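Local coordinates for general Secretion Pathway Protein (Vibrio vulnificus, PDB 4G54) that probably binds peptidoglycan through the periplasmic part of the EpsAB fusion protein, a component of the type II secretion system, at residues A[36-41]-A[48-53]; A[145-150]-A[170-175]. All coordinates share one frame; numbering follows the deposited sequence.

Interaction 1 of 2, residues A[36-41]-A[48-53]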
loop_
_atom_site.group_PDB
_atom_site.type_symbol
_atom_site.label_atom_id
_atom_site.label_comp_id
_atom_site.label_asym_id
_atom_site.label_seq_id
_atom_site.Cartn_x
_atom_site.Cartn_y
_atom_site.Cartn_z
ATOM N N GLU A 36 -3.846 -0.409 12.821
ATOM C CA GLU A 36 -3.599 -1.802 12.519
ATOM C C GLU A 36 -2.918 -1.967 11.136
ATOM O O GLU A 36 -2.033 -2.818 10.965
ATOM C CB GLU A 36 -4.954 -2.568 12.573
ATOM C CG GLU A 36 -4.789 -4.135 12.687
ATOM C CD GLU A 36 -4.221 -4.583 14.015
ATOM O OE1 GLU A 36 -4.118 -3.750 14.991
ATOM O OE2 GLU A 36 -3.942 -5.812 14.082
ATOM N N LEU A 37 -3.431 -1.225 10.152
ATOM C CA LEU A 37 -2.846 -1.372 8.798
ATOM C C LEU A 37 -1.385 -0.972 8.786
ATOM O O LEU A 37 -0.558 -1.644 8.161
ATOM C CB LEU A 37 -3.720 -0.548 7.827
ATOM C CG LEU A 37 -3.326 -0.664 6.359
ATOM C CD1 LEU A 37 -3.444 -2.098 5.979
ATOM C CD2 LEU A 37 -4.314 0.204 5.514
ATOM N N TYR A 38 -1.017 0.060 9.555
ATOM C CA TYR A 38 0.410 0.404 9.615
ATOM C C TYR A 38 1.232 -0.724 10.268
ATOM O O TYR A 38 2.396 -0.935 9.888
ATOM C CB TYR A 38 0.644 1.642 10.453
ATOM C CG TYR A 38 0.553 2.958 9.687
ATOM C CD1 TYR A 38 -0.542 3.781 9.812
ATOM C CD2 TYR A 38 1.591 3.371 8.796
ATOM C CE1 TYR A 38 -0.552 5.095 9.116
ATOM C CE2 TYR A 38 1.544 4.525 8.098
ATOM C CZ TYR A 38 0.512 5.405 8.286
ATOM O OH TYR A 38 0.496 6.588 7.590
ATOM N N LYS A 39 0.665 -1.461 11.200
ATOM C CA LYS A 39 1.471 -2.530 11.804
ATOM C C LYS A 39 1.862 -3.596 10.730
ATOM O O LYS A 39 2.920 -4.232 10.816
ATOM C CB LYS A 39 0.675 -3.244 12.861
ATOM C CG LYS A 39 0.301 -2.424 14.030
ATOM C CD LYS A 39 -0.366 -3.349 15.137
ATOM C CE LYS A 39 -1.182 -2.487 16.051
ATOM N NZ LYS A 39 -1.945 -3.323 17.029
ATOM N N LEU A 40 0.976 -3.855 9.744
ATOM C CA LEU A 40 1.271 -4.800 8.671
ATOM C C LEU A 40 2.452 -4.364 7.863
ATOM O O LEU A 40 3.170 -5.211 7.328
ATOM C CB LEU A 40 0.068 -4.928 7.701
ATOM C CG LEU A 40 -0.874 -6.061 7.899
ATOM C CD1 LEU A 40 -1.592 -5.715 9.082
ATOM C CD2 LEU A 40 -1.843 -6.219 6.706
ATOM N N TRP A 41 2.686 -3.051 7.778
ATOM C CA TRP A 41 3.867 -2.549 7.110
ATOM C C TRP A 41 5.093 -2.511 8.040
ATOM O O TRP A 41 6.223 -2.123 7.637
ATOM C CB TRP A 41 3.566 -1.148 6.542
ATOM C CG TRP A 41 2.591 -1.164 5.403
ATOM C CD1 TRP A 41 1.289 -0.997 5.472
ATOM C CD2 TRP A 41 2.924 -1.320 4.020
ATOM N NE1 TRP A 41 0.701 -1.038 4.214
ATOM C CE2 TRP A 41 1.713 -1.228 3.287
ATOM C CE3 TRP A 41 4.136 -1.505 3.344
ATOM C CZ2 TRP A 41 1.676 -1.320 1.835
ATOM C CZ3 TRP A 41 4.108 -1.601 1.935
ATOM C CH2 TRP A 41 2.895 -1.543 1.233
ATOM N N ILE A 48 -1.202 11.389 14.843
ATOM C CA ILE A 48 -1.191 12.266 13.650
ATOM C C ILE A 48 -1.255 11.433 12.360
ATOM O O ILE A 48 -2.041 11.774 11.395
ATOM C CB ILE A 48 0.004 13.181 13.702
ATOM C CG1 ILE A 48 -0.179 14.172 14.827
ATOM C CG2 ILE A 48 0.152 13.963 12.460
ATOM C CD1 ILE A 48 -1.415 15.061 14.626
ATOM N N ASP A 49 -0.545 10.292 12.351
ATOM C CA ASP A 49 -0.503 9.489 11.186
ATOM C C ASP A 49 -1.837 8.882 10.879
ATOM O O ASP A 49 -2.188 8.661 9.703
ATOM C CB ASP A 49 0.507 8.344 11.419
ATOM C CG ASP A 49 1.899 8.887 11.626
ATOM O OD1 ASP A 49 2.444 9.617 10.723
ATOM O OD2 ASP A 49 2.492 8.573 12.669
ATOM N N THR A 50 -2.630 8.565 11.885
ATOM C CA THR A 50 -3.867 7.891 11.550
ATOM C C THR A 50 -5.075 8.787 11.294
ATOM O O THR A 50 -6.209 8.288 11.181
ATOM C CB THR A 50 -4.197 6.865 12.689
ATOM O OG1 THR A 50 -4.282 7.577 13.934
ATOM C CG2 THR A 50 -3.163 5.822 12.765
ATOM N N MET A 51 -4.806 10.082 11.235
ATOM C CA MET A 51 -5.844 11.048 10.769
ATOM C C MET A 51 -6.169 10.935 9.248
ATOM O O MET A 51 -7.243 11.386 8.834
ATOM C CB MET A 51 -5.464 12.476 11.106
ATOM C CG MET A 51 -5.451 12.812 12.599
ATOM S SD MET A 51 -4.694 14.428 12.827
ATOM C CE MET A 51 -6.097 15.578 12.648
ATOM N N CYS A 52 -5.243 10.379 8.456
ATOM C CA CYS A 52 -5.412 10.284 6.992
ATOM C C CYS A 52 -5.792 11.629 6.380
ATOM O O CYS A 52 -6.730 11.733 5.602
ATOM C CB CYS A 52 -6.511 9.240 6.693
ATOM S SG CYS A 52 -6.346 8.569 4.981
ATOM N N GLU A 53 -5.015 12.656 6.730
ATOM C CA GLU A 53 -5.269 13.986 6.186
ATOM C C GLU A 53 -4.000 14.388 5.490
ATOM O O GLU A 53 -2.923 13.811 5.701
ATOM C CB GLU A 53 -5.617 14.966 7.308
ATOM C CG GLU A 53 -7.090 14.759 7.773
ATOM C CD GLU A 53 -7.490 15.552 9.030
ATOM O OE1 GLU A 53 -6.868 16.611 9.277
ATOM O OE2 GLU A 53 -8.439 15.137 9.772
HETATM O O HOH W 1 2.124 8.773 8.059
HETATM O O HOH W 2 -1.504 8.101 7.136
#

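Interaction 2 of 2, residues A[145-150]-A[170-175]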
loop_
_atom_site.group_PDB
_atom_site.type_symbol
_atom_site.label_atom_id
_atom_site.label_comp_id
_atom_site.label_asym_id
_atom_site.label_seq_id
_atom_site.Cartn_x
_atom_site.Cartn_y
_atom_site.Cartn_z
ATOM N N GLU A 145 20.136 10.028 -3.918
ATOM C CA GLU A 145 19.519 8.856 -3.341
ATOM C C GLU A 145 18.136 8.574 -3.969
ATOM O O GLU A 145 17.731 7.407 -4.056
ATOM C CB GLU A 145 19.340 9.050 -1.860
ATOM C CG GLU A 145 18.927 7.767 -1.138
ATOM C CD GLU A 145 18.664 7.962 0.385
ATOM O OE1 GLU A 145 18.927 9.069 0.959
ATOM O OE2 GLU A 145 18.213 6.966 1.007
ATOM N N ALA A 146 17.420 9.607 -4.387
ATOM C CA ALA A 146 16.145 9.403 -5.026
ATOM C C ALA A 146 16.261 8.586 -6.288
ATOM O O ALA A 146 15.310 7.807 -6.604
ATOM C CB ALA A 146 15.504 10.752 -5.335
ATOM N N ILE A 147 17.375 8.752 -7.006
ATOM C CA ILE A 147 17.564 7.992 -8.246
ATOM C C ILE A 147 17.850 6.541 -7.888
ATOM O O ILE A 147 17.301 5.628 -8.553
ATOM C CB ILE A 147 18.696 8.573 -9.061
ATOM C CG1 ILE A 147 18.450 10.039 -9.449
ATOM C CG2 ILE A 147 18.876 7.726 -10.328
ATOM C CD1 ILE A 147 17.031 10.426 -9.908
ATOM N N GLU A 148 18.587 6.281 -6.813
ATOM C CA GLU A 148 18.826 4.903 -6.419
ATOM C C GLU A 148 17.540 4.234 -6.045
ATOM O O GLU A 148 17.300 3.028 -6.340
ATOM C CB GLU A 148 19.786 4.836 -5.194
ATOM C CG GLU A 148 21.048 5.625 -5.409
ATOM C CD GLU A 148 21.926 5.750 -4.138
ATOM O OE1 GLU A 148 21.487 5.426 -3.010
ATOM O OE2 GLU A 148 23.080 6.206 -4.313
ATOM N N VAL A 149 16.649 4.966 -5.334
ATOM C CA VAL A 149 15.362 4.408 -5.016
ATOM C C VAL A 149 14.424 4.141 -6.223
ATOM O O VAL A 149 13.848 3.066 -6.319
ATOM C CB VAL A 149 14.578 5.390 -4.041
ATOM C CG1 VAL A 149 13.130 4.941 -3.832
ATOM C CG2 VAL A 149 15.321 5.398 -2.701
ATOM N N LEU A 150 14.443 5.066 -7.208
ATOM C CA LEU A 150 13.773 4.863 -8.515
ATOM C C LEU A 150 14.271 3.566 -9.192
ATOM O O LEU A 150 13.446 2.719 -9.594
ATOM C CB LEU A 150 14.016 6.130 -9.410
ATOM C CG LEU A 150 13.387 5.896 -10.756
ATOM C CD1 LEU A 150 11.909 5.575 -10.769
ATOM C CD2 LEU A 150 13.705 7.149 -11.638
ATOM N N ALA A 170 21.004 7.401 -19.490
ATOM C CA ALA A 170 20.228 7.040 -20.673
ATOM C C ALA A 170 19.574 5.693 -20.484
ATOM O O ALA A 170 18.423 5.494 -20.925
ATOM C CB ALA A 170 21.158 7.086 -21.944
ATOM N N GLU A 171 20.261 4.769 -19.816
ATOM C CA GLU A 171 19.688 3.426 -19.671
ATOM C C GLU A 171 18.542 3.449 -18.657
ATOM O O GLU A 171 17.482 2.816 -18.869
ATOM C CB GLU A 171 20.785 2.464 -19.251
ATOM C CG GLU A 171 20.215 1.034 -19.256
ATOM C CD GLU A 171 21.224 -0.071 -19.037
ATOM O OE1 GLU A 171 22.403 0.254 -18.661
ATOM O OE2 GLU A 171 20.845 -1.270 -19.256
ATOM N N LEU A 172 18.650 4.268 -17.596
ATOM C CA LEU A 172 17.506 4.352 -16.661
ATOM C C LEU A 172 16.317 4.947 -17.391
ATOM O O LEU A 172 15.157 4.566 -17.122
ATOM C CB LEU A 172 17.896 5.195 -15.416
ATOM C CG LEU A 172 16.871 5.005 -14.248
ATOM C CD1 LEU A 172 16.839 3.567 -13.665
ATOM C CD2 LEU A 172 17.218 5.968 -13.107
ATOM N N MET A 173 16.584 5.946 -18.252
ATOM C CA MET A 173 15.494 6.554 -19.032
ATOM C C MET A 173 14.762 5.464 -19.893
ATOM O O MET A 173 13.502 5.479 -19.941
ATOM C CB MET A 173 16.050 7.695 -19.911
ATOM C CG MET A 173 14.919 8.471 -20.524
ATOM S SD MET A 173 15.666 9.946 -21.371
ATOM C CE MET A 173 14.136 10.561 -22.138
ATOM N N GLN A 174 15.529 4.568 -20.527
ATOM C CA GLN A 174 14.896 3.483 -21.334
ATOM C C GLN A 174 14.076 2.604 -20.396
ATOM O O GLN A 174 13.036 2.082 -20.822
ATOM C CB GLN A 174 16.029 2.684 -22.021
ATOM C CG GLN A 174 16.668 3.557 -23.074
ATOM C CD GLN A 174 16.534 2.932 -24.442
ATOM O OE1 GLN A 174 15.608 3.222 -25.215
ATOM N NE2 GLN A 174 17.413 1.974 -24.703
ATOM N N ARG A 175 14.499 2.427 -19.153
ATOM C CA ARG A 175 13.718 1.569 -18.213
ATOM C C ARG A 175 12.453 2.247 -17.729
ATOM O O ARG A 175 11.418 1.615 -17.630
ATOM C CB ARG A 175 14.561 1.168 -16.980
ATOM C CG ARG A 175 15.666 0.182 -17.500
ATOM C CD ARG A 175 16.654 -0.201 -16.340
ATOM N NE ARG A 175 15.966 -0.832 -15.190
ATOM C CZ ARG A 175 15.378 -2.037 -15.217
ATOM N NH1 ARG A 175 15.354 -2.846 -16.297
ATOM N NH2 ARG A 175 14.778 -2.437 -14.070
#

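Interaction 1 of 2, residues A[36-41]-A[48-53]
The phenolic oxygen of Tyr38 is gripped by two waters, and each of them passes the contact on to Asp49. Water 1 stands 2.8 Å from Tyr38 OH and donates to the carboxylate oxygen Asp49 OD1, also at 2.8 Å. Water 2, at the edge of the ring and in its plane, makes a short contact of 2.5 Å with Tyr38 OH. It donates to the backbone carbonyl, Asp49 O, at 2.7 Å. The hydroxyl therefore reaches the backbone and the side chain of one residue without bonding directly to either. The two side chains cross at about a right angle, with ring and carboxylate planes 58° apart, and ring atom CE1 of Tyr38 comes to 4.1 Å from Asp49 CB. Thr50 adds its methyl CG2, which meets Tyr38 CD1 obliquely at 4.4 Å.

Asp49 itself is fixed from its own side. With CG beside the backbone N (chi1 -63°), its carboxylate is turned so that OD2 accepts the backbone N-H of Thr46 while OD1 receives water 1. OD1 has Thr57 and a salt bridge to Arg237 as further partners; this setting probably favours the charged carboxylate. Phe60 meets the Tyr38 ring with steeply inclined planes. On helix 30-40, Lys39 NZ forms a salt bridge to Glu36 OE1 at 3.0 Å, on the syn side but 32° out of the carboxylate plane.

The two water bridges tie helix 30-40 to the loop that supplies Cys52, disulfide-bonded to Cys62 on strand 60-66, within the GspA-type, peptidase C39-like domain.

Interaction 2 of 2, residues A[145-150]-A[170-175]
Apolar packing makes up the whole of the side-chain contact here, and one methyl of Leu172 carries it. CD2 of Leu172 meets CG2 of Ile147 at 3.7 Å and CD2 of Leu150 at 4.0 Å, so a single branch touches two residues about one helical turn apart. Both pairs of side chains cross obliquely. The CB of Leu172 is directed toward residues 145-150, and its CG, anti to the backbone N (chi1 -165°), carries the branch to the two partners. In Ile147 it is the short CG2 branch that does the touching. Leu150 starts out aside from the neighbouring helix, and its end comes nearer. All three side chains are buried.

The polar partners lie outside the two segments. The backbone N of Leu172 is hydrogen-bonded to Asn169 OD1, just ahead of its helix; Arg175 forms a salt bridge to Asp160, beyond the end of helix 145-158, and Glu148 OE2 is hydrogen-bonded to Thr166.

Leu172 also packs on Asp151 and Leu154, farther along helix 145-158. Leu150 extends the apolar layer to Leu196 and Leu199 of helix 193-202, which joins the three helices of the putative peptidoglycan-binding domain.

From the N terminus, helix 30-40 comes first, and interaction 1 closes the short connection through strand 43-44, bringing residues 48-53 back to the helix before the chain enters strand 60-66. The six-stranded antiparallel sheet then follows, up to strand 125-131. Interaction 2 opens only after it, where helices 145-158 and 170-182 meet and close the loop that links them. The two contacts are thus in series, neither nested nor crossing, and their centres lie 29 Å apart. Interaction 1 ties a helix and a loop together in the peptidase C39-like part, whereas interaction 2 joins two helices of the putative peptidoglycan-binding part.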